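Local coordinates for dihydrodipicolinate synthase (PDB 3D0C), which probably catalyses the 4-hydroxy-tetrahydrodipicolinate synthase step of lysine biosynthesis, condensing pyruvate with aspartate semialdehyde in a TIM-barrel lyase, at residues Q69-V74 and K100-S105; R73-V78 and A82-G87. The protein carries 1 engineered substitution. One frame throughout, in Å; residues are numbered along the deposited sequence.

Contact 1: Q69-V74 and K100-S105; sequences QVATRV and KSAIDS
Thr72 meets Ser105 through a hydroxyl pair, and its side chain can be followed atom by atom toward helix 92-104. CB already stands 3.7 Å from Ser105 OG. From there the side chain forks. The hydroxyl branch lies beside the backbone N and anti to the carbonyl carbon (chi1 -66°), a torsion that turns OG1 back toward the preceding helical turn while leaving it open to the neighbouring helix. Here Ser105 OG donates a hydrogen bond to Thr72 OG1 at 2.8 Å, and Thr72 OG1 is also hydrogen-bonded to Lys68 O within its own helix. The methyl branch, Thr72 CG2, lies alongside the same serine, 3.7 Å from Ser105 OG. This is the junction of two successive outer helices of a TIM barrel, 64-78 and 92-104, where small residues allow the backbones to come close: the CA atoms of Thr72 and Ser105 are 5.4 Å apart. A valine in place of Thr72 would probably leave the Ser105 hydroxyl without its acceptor and Lys68 O without its side-chain partner. Beside the polar pair, the seam is apolar. Ala71 CB points toward helix 92-104 and touches Ala102 CB at 4.1 Å; both residues are buried, and their CA atoms are separated by 5.8 Å. Next along helix 64-78, Arg73 turns away from this seam, and its side chain packs on Trp32 and Leu35 of helix 32-44 and forms a salt bridge with Asp36.

Contact 2: R73-V78 and A82-G87; sequences RVTELV and ATVVAG
Val84 and Val78 supply most of the surface buried between strand 83-88 and the last turns of helix 64-78, and they approach tip to tip. The two methyls of Val84 divide the work. With CG1 anti to the backbone N (chi1 -179°), CG2 is left beside that nitrogen, where it meets Val78 CG1 at 3.8 Å and Val78 CG2 at 3.9 Å. The other methyl, Val84 CG1, runs to Thr75, whose OG1 lies 3.6 Å from it. That hydroxyl is not left to an apolar neighbour alone, because it is hydrogen-bonded to Ala71 O one helical turn back.

Val78 serves two partners as well. Besides touching Val84, its CG1 reaches the start of 82-87, 3.3 Å from Ala82 N and 4.0 Å from Ala82 CB, so one methyl covers the point where the chain turns into the strand. The principle illustrated is the apolar layer of a beta-alpha-beta unit, in which a helix lies over the outer face of the strand that follows it.

Ile50 of strand 49-50 extends the layer by touching Val74, Val78 and Val84, and Pro52 adds to it at Val74 and Val84. Within the parallel barrel, strand 83-88 is bonded on one edge to strand 49-50, through Thr83 and Val85 with Ile50, and on the other to strand 109-112, through Val84 and Ala86 with Cys109.

Read from the N terminus, both contacts start on helix 64-78, sharing Arg73 and Val74. Contact 2 comes first, closing a short turn of three residues as the chain leaves the helix and enters strand 83-88. The chain then passes through that strand into helix 92-104, and contact 1 brings it back beside the starting helix across 25 intervening residues. The smaller loop is therefore nested inside the larger. One contact ties helix to barrel strand, the other helix to helix. Their centres lie about 7 Å apart, and they meet directly where Ala102 CB packs 3.4 Å from Ala86 CB, so both helices rest on the same strand.

Contact 1: Q69-V74 and K100-S105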
ATOM      1  N   GLN A  69     -10.994  -0.756  17.471  1.00 19.75           N
ATOM      2  CA  GLN A  69     -11.756   0.143  18.341  1.00 23.94           C
ATOM      3  C   GLN A  69     -12.702   1.052  17.550  1.00 23.97           C
ATOM      4  O   GLN A  69     -13.831   1.299  17.974  1.00 22.81           O
ATOM      5  CB  GLN A  69     -10.816   1.001  19.193  1.00 25.02           C
ATOM      6  CG  GLN A  69      -9.951   0.211  20.168  1.00 32.33           C
ATOM      7  CD  GLN A  69      -9.185   1.108  21.126  1.00 36.45           C
ATOM      8  OE1 GLN A  69      -8.489   2.038  20.711  1.00 38.05           O
ATOM      9  NE2 GLN A  69      -9.306   0.827  22.418  1.00 39.47           N
ATOM     10  N   VAL A  70     -12.238   1.552  16.408  1.00 21.02           N
ATOM     11  CA  VAL A  70     -13.069   2.413  15.573  1.00 21.54           C
ATOM     12  C   VAL A  70     -14.243   1.624  15.007  1.00 20.83           C
ATOM     13  O   VAL A  70     -15.391   2.060  15.084  1.00 21.13           O
ATOM     14  CB  VAL A  70     -12.260   3.023  14.399  1.00 24.19           C
ATOM     15  CG1 VAL A  70     -13.184   3.815  13.479  1.00 24.05           C
ATOM     16  CG2 VAL A  70     -11.161   3.923  14.942  1.00 22.56           C
ATOM     17  N   ALA A  71     -13.964   0.455  14.445  1.00 19.48           N
ATOM     18  CA  ALA A  71     -15.027  -0.368  13.883  1.00 19.76           C
ATOM     19  C   ALA A  71     -16.054  -0.681  14.968  1.00 19.40           C
ATOM     20  O   ALA A  71     -17.262  -0.515  14.772  1.00 20.60           O
ATOM     21  CB  ALA A  71     -14.448  -1.662  13.313  1.00 17.98           C
ATOM     22  N   THR A  72     -15.565  -1.130  16.118  1.00 19.95           N
ATOM     23  CA  THR A  72     -16.439  -1.469  17.229  1.00 20.68           C
ATOM     24  C   THR A  72     -17.298  -0.272  17.625  1.00 21.60           C
ATOM     25  O   THR A  72     -18.527  -0.378  17.731  1.00 22.24           O
ATOM     26  CB  THR A  72     -15.607  -1.952  18.443  1.00 19.98           C
ATOM     27  OG1 THR A  72     -14.955  -3.185  18.107  1.00 22.51           O
ATOM     28  CG2 THR A  72     -16.495  -2.175  19.657  1.00 21.45           C
ATOM     29  N   ARG A  73     -16.637   0.867  17.819  1.00 23.10           N
ATOM     30  CA  ARG A  73     -17.294   2.115  18.217  1.00 22.84           C
ATOM     31  C   ARG A  73     -18.403   2.531  17.252  1.00 24.66           C
ATOM     32  O   ARG A  73     -19.530   2.834  17.661  1.00 21.75           O
ATOM     33  CB  ARG A  73     -16.260   3.237  18.286  1.00 25.17           C
ATOM     34  CG  ARG A  73     -16.808   4.572  18.768  1.00 28.68           C
ATOM     35  CD  ARG A  73     -16.893   4.593  20.286  1.00 33.32           C
ATOM     36  NE  ARG A  73     -17.102   5.942  20.807  1.00 36.95           N
ATOM     37  CZ  ARG A  73     -16.893   6.286  22.074  1.00 40.12           C
ATOM     38  NH1 ARG A  73     -16.469   5.377  22.942  1.00 38.92           N
ATOM     39  NH2 ARG A  73     -17.105   7.535  22.471  1.00 39.34           N
ATOM     40  N   VAL A  74     -18.076   2.570  15.965  1.00 23.43           N
ATOM     41  CA  VAL A  74     -19.060   2.955  14.968  1.00 22.07           C
ATOM     42  C   VAL A  74     -20.222   1.973  14.930  1.00 23.08           C
ATOM     43  O   VAL A  74     -21.383   2.383  14.944  1.00 21.42           O
ATOM     44  CB  VAL A  74     -18.429   3.048  13.556  1.00 24.94           C
ATOM     45  CG1 VAL A  74     -19.494   3.466  12.529  1.00 21.82           C
ATOM     46  CG2 VAL A  74     -17.293   4.050  13.565  1.00 22.11           C
ATOM     47  N   LYS A 100     -13.109 -10.691  11.826  1.00 19.18           N
ATOM     48  CA  LYS A 100     -13.791 -11.374  12.918  1.00 22.28           C
ATOM     49  C   LYS A 100     -14.118 -10.390  14.026  1.00 22.01           C
ATOM     50  O   LYS A 100     -15.201 -10.442  14.609  1.00 19.54           O
ATOM     51  CB  LYS A 100     -12.927 -12.506  13.473  1.00 23.78           C
ATOM     52  CG  LYS A 100     -12.908 -13.763  12.613  1.00 28.12           C
ATOM     53  CD  LYS A 100     -11.971 -14.797  13.224  1.00 30.98           C
ATOM     54  CE  LYS A 100     -11.977 -16.113  12.462  1.00 33.97           C
ATOM     55  NZ  LYS A 100     -13.238 -16.879  12.659  1.00 36.93           N
ATOM     56  N   SER A 101     -13.186  -9.484  14.305  1.00 21.81           N
ATOM     57  CA  SER A 101     -13.394  -8.494  15.355  1.00 22.97           C
ATOM     58  C   SER A 101     -14.574  -7.561  15.083  1.00 22.26           C
ATOM     59  O   SER A 101     -15.416  -7.345  15.962  1.00 22.93           O
ATOM     60  CB  SER A 101     -12.126  -7.665  15.565  1.00 23.00           C
ATOM     61  OG  SER A 101     -12.370  -6.602  16.472  1.00 20.55           O
ATOM     62  N   ALA A 102     -14.640  -7.007  13.876  1.00 21.87           N
ATOM     63  CA  ALA A 102     -15.727  -6.094  13.527  1.00 21.16           C
ATOM     64  C   ALA A 102     -17.075  -6.806  13.528  1.00 21.27           C
ATOM     65  O   ALA A 102     -18.059  -6.272  14.032  1.00 20.82           O
ATOM     66  CB  ALA A 102     -15.467  -5.452  12.159  1.00 20.30           C
ATOM     67  N   ILE A 103     -17.115  -8.010  12.962  1.00 20.93           N
ATOM     68  CA  ILE A 103     -18.346  -8.792  12.900  1.00 23.28           C
ATOM     69  C   ILE A 103     -18.831  -9.163  14.299  1.00 24.44           C
ATOM     70  O   ILE A 103     -20.024  -9.068  14.588  1.00 22.24           O
ATOM     71  CB  ILE A 103     -18.142 -10.079  12.068  1.00 23.72           C
ATOM     72  CG1 ILE A 103     -17.847  -9.702  10.616  1.00 26.20           C
ATOM     73  CG2 ILE A 103     -19.385 -10.975  12.139  1.00 22.15           C
ATOM     74  CD1 ILE A 103     -17.467 -10.887   9.743  1.00 27.55           C
ATOM     75  N   ASP A 104     -17.904  -9.582  15.160  1.00 25.28           N
ATOM     76  CA  ASP A 104     -18.253  -9.955  16.526  1.00 27.30           C
ATOM     77  C   ASP A 104     -18.850  -8.736  17.229  1.00 27.01           C
ATOM     78  O   ASP A 104     -19.670  -8.872  18.143  1.00 27.61           O
ATOM     79  CB  ASP A 104     -17.016 -10.442  17.292  1.00 29.65           C
ATOM     80  CG  ASP A 104     -17.363 -10.992  18.675  1.00 34.64           C
ATOM     81  OD1 ASP A 104     -18.039 -12.040  18.751  1.00 36.18           O
ATOM     82  OD2 ASP A 104     -16.967 -10.373  19.687  1.00 35.61           O
ATOM     83  N   SER A 105     -18.439  -7.546  16.794  1.00 26.66           N
ATOM     84  CA  SER A 105     -18.946  -6.304  17.369  1.00 27.42           C
ATOM     85  C   SER A 105     -20.316  -5.952  16.788  1.00 26.90           C
ATOM     86  O   SER A 105     -20.995  -5.047  17.276  1.00 24.84           O
ATOM     87  CB  SER A 105     -17.972  -5.157  17.108  1.00 29.21           C
ATOM     88  OG  SER A 105     -16.758  -5.358  17.805  1.00 32.30           O
TER

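Contact 2: R73-V78 and A82-G87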
ATOM      1  N   ARG A  73     -16.637   0.867  17.819  1.00 23.10           N
ATOM      2  CA  ARG A  73     -17.294   2.115  18.217  1.00 22.84           C
ATOM      3  C   ARG A  73     -18.403   2.531  17.252  1.00 24.66           C
ATOM      4  O   ARG A  73     -19.530   2.834  17.661  1.00 21.75           O
ATOM      5  CB  ARG A  73     -16.260   3.237  18.286  1.00 25.17           C
ATOM      6  CG  ARG A  73     -16.808   4.572  18.768  1.00 28.68           C
ATOM      7  CD  ARG A  73     -16.893   4.593  20.286  1.00 33.32           C
ATOM      8  NE  ARG A  73     -17.102   5.942  20.807  1.00 36.95           N
ATOM      9  CZ  ARG A  73     -16.893   6.286  22.074  1.00 40.12           C
ATOM     10  NH1 ARG A  73     -16.469   5.377  22.942  1.00 38.92           N
ATOM     11  NH2 ARG A  73     -17.105   7.535  22.471  1.00 39.34           N
ATOM     12  N   VAL A  74     -18.076   2.570  15.965  1.00 23.43           N
ATOM     13  CA  VAL A  74     -19.060   2.955  14.968  1.00 22.07           C
ATOM     14  C   VAL A  74     -20.222   1.973  14.930  1.00 23.08           C
ATOM     15  O   VAL A  74     -21.383   2.383  14.944  1.00 21.42           O
ATOM     16  CB  VAL A  74     -18.429   3.048  13.556  1.00 24.94           C
ATOM     17  CG1 VAL A  74     -19.494   3.466  12.529  1.00 21.82           C
ATOM     18  CG2 VAL A  74     -17.293   4.050  13.565  1.00 22.11           C
ATOM     19  N   THR A  75     -19.916   0.676  14.890  1.00 23.18           N
ATOM     20  CA  THR A  75     -20.961  -0.344  14.842  1.00 24.76           C
ATOM     21  C   THR A  75     -21.962  -0.195  15.994  1.00 27.36           C
ATOM     22  O   THR A  75     -23.183  -0.203  15.782  1.00 23.58           O
ATOM     23  CB  THR A  75     -20.354  -1.774  14.884  1.00 26.20           C
ATOM     24  OG1 THR A  75     -19.539  -1.985  13.723  1.00 24.08           O
ATOM     25  CG2 THR A  75     -21.459  -2.829  14.917  1.00 29.56           C
ATOM     26  N   GLU A  76     -21.441  -0.059  17.210  1.00 26.61           N
ATOM     27  CA  GLU A  76     -22.289   0.076  18.387  1.00 30.02           C
ATOM     28  C   GLU A  76     -23.072   1.387  18.393  1.00 30.47           C
ATOM     29  O   GLU A  76     -24.248   1.404  18.760  1.00 28.87           O
ATOM     30  CB  GLU A  76     -21.443  -0.064  19.661  1.00 32.27           C
ATOM     31  CG  GLU A  76     -20.645  -1.361  19.689  1.00 36.97           C
ATOM     32  CD  GLU A  76     -19.953  -1.621  21.014  1.00 41.21           C
ATOM     33  OE1 GLU A  76     -19.349  -0.681  21.572  1.00 42.09           O
ATOM     34  OE2 GLU A  76     -19.999  -2.777  21.487  1.00 41.15           O
ATOM     35  N   LEU A  77     -22.437   2.477  17.978  1.00 29.86           N
ATOM     36  CA  LEU A  77     -23.120   3.766  17.941  1.00 32.63           C
ATOM     37  C   LEU A  77     -24.270   3.720  16.929  1.00 33.01           C
ATOM     38  O   LEU A  77     -25.393   4.140  17.227  1.00 30.77           O
ATOM     39  CB  LEU A  77     -22.143   4.880  17.566  1.00 36.82           C
ATOM     40  CG  LEU A  77     -22.738   6.287  17.524  1.00 39.76           C
ATOM     41  CD1 LEU A  77     -23.383   6.614  18.864  1.00 43.61           C
ATOM     42  CD2 LEU A  77     -21.650   7.287  17.200  1.00 42.52           C
ATOM     43  N   VAL A  78     -23.987   3.202  15.736  1.00 30.35           N
ATOM     44  CA  VAL A  78     -25.001   3.087  14.692  1.00 30.97           C
ATOM     45  C   VAL A  78     -26.158   2.263  15.244  1.00 31.71           C
ATOM     46  O   VAL A  78     -27.329   2.577  15.021  1.00 29.27           O
ATOM     47  CB  VAL A  78     -24.443   2.388  13.429  1.00 31.72           C
ATOM     48  CG1 VAL A  78     -25.569   2.116  12.441  1.00 32.17           C
ATOM     49  CG2 VAL A  78     -23.374   3.255  12.784  1.00 31.36           C
ATOM     50  N   ALA A  82     -28.243   1.846  10.443  1.00 26.96           N
ATOM     51  CA  ALA A  82     -27.745   1.804   9.074  1.00 25.79           C
ATOM     52  C   ALA A  82     -26.915   0.544   8.913  1.00 26.11           C
ATOM     53  O   ALA A  82     -26.597  -0.124   9.897  1.00 26.76           O
ATOM     54  CB  ALA A  82     -26.889   3.025   8.778  1.00 23.58           C
ATOM     55  N   THR A  83     -26.585   0.210   7.672  1.00 25.69           N
ATOM     56  CA  THR A  83     -25.773  -0.966   7.398  1.00 24.99           C
ATOM     57  C   THR A  83     -24.323  -0.561   7.632  1.00 25.37           C
ATOM     58  O   THR A  83     -23.873   0.465   7.123  1.00 25.90           O
ATOM     59  CB  THR A  83     -25.938  -1.441   5.935  1.00 25.20           C
ATOM     60  OG1 THR A  83     -27.268  -1.928   5.732  1.00 22.46           O
ATOM     61  CG2 THR A  83     -24.952  -2.550   5.618  1.00 25.20           C
ATOM     62  N   VAL A  84     -23.592  -1.358   8.404  1.00 24.76           N
ATOM     63  CA  VAL A  84     -22.202  -1.036   8.690  1.00 23.54           C
ATOM     64  C   VAL A  84     -21.249  -1.975   7.950  1.00 22.78           C
ATOM     65  O   VAL A  84     -21.359  -3.202   8.035  1.00 21.44           O
ATOM     66  CB  VAL A  84     -21.922  -1.086  10.219  1.00 24.72           C
ATOM     67  CG1 VAL A  84     -20.475  -0.724  10.499  1.00 23.60           C
ATOM     68  CG2 VAL A  84     -22.849  -0.118  10.952  1.00 23.84           C
ATOM     69  N   VAL A  85     -20.322  -1.380   7.210  1.00 22.69           N
ATOM     70  CA  VAL A  85     -19.342  -2.138   6.449  1.00 21.82           C
ATOM     71  C   VAL A  85     -17.981  -1.784   7.021  1.00 20.13           C
ATOM     72  O   VAL A  85     -17.527  -0.640   6.934  1.00 19.87           O
ATOM     73  CB  VAL A  85     -19.401  -1.778   4.956  1.00 22.23           C
ATOM     74  CG1 VAL A  85     -18.440  -2.664   4.167  1.00 23.77           C
ATOM     75  CG2 VAL A  85     -20.827  -1.936   4.446  1.00 20.69           C
ATOM     76  N   ALA A  86     -17.342  -2.780   7.621  1.00 19.21           N
ATOM     77  CA  ALA A  86     -16.047  -2.583   8.248  1.00 15.03           C
ATOM     78  C   ALA A  86     -14.883  -2.881   7.321  1.00 17.02           C
ATOM     79  O   ALA A  86     -14.753  -3.988   6.803  1.00 15.79           O
ATOM     80  CB  ALA A  86     -15.953  -3.441   9.487  1.00 16.09           C
ATOM     81  N   GLY A  87     -14.022  -1.886   7.133  1.00 15.81           N
ATOM     82  CA  GLY A  87     -12.875  -2.071   6.268  1.00 14.54           C
ATOM     83  C   GLY A  87     -11.776  -2.905   6.897  1.00 15.21           C
ATOM     84  O   GLY A  87     -11.444  -2.730   8.076  1.00 16.90           O
TER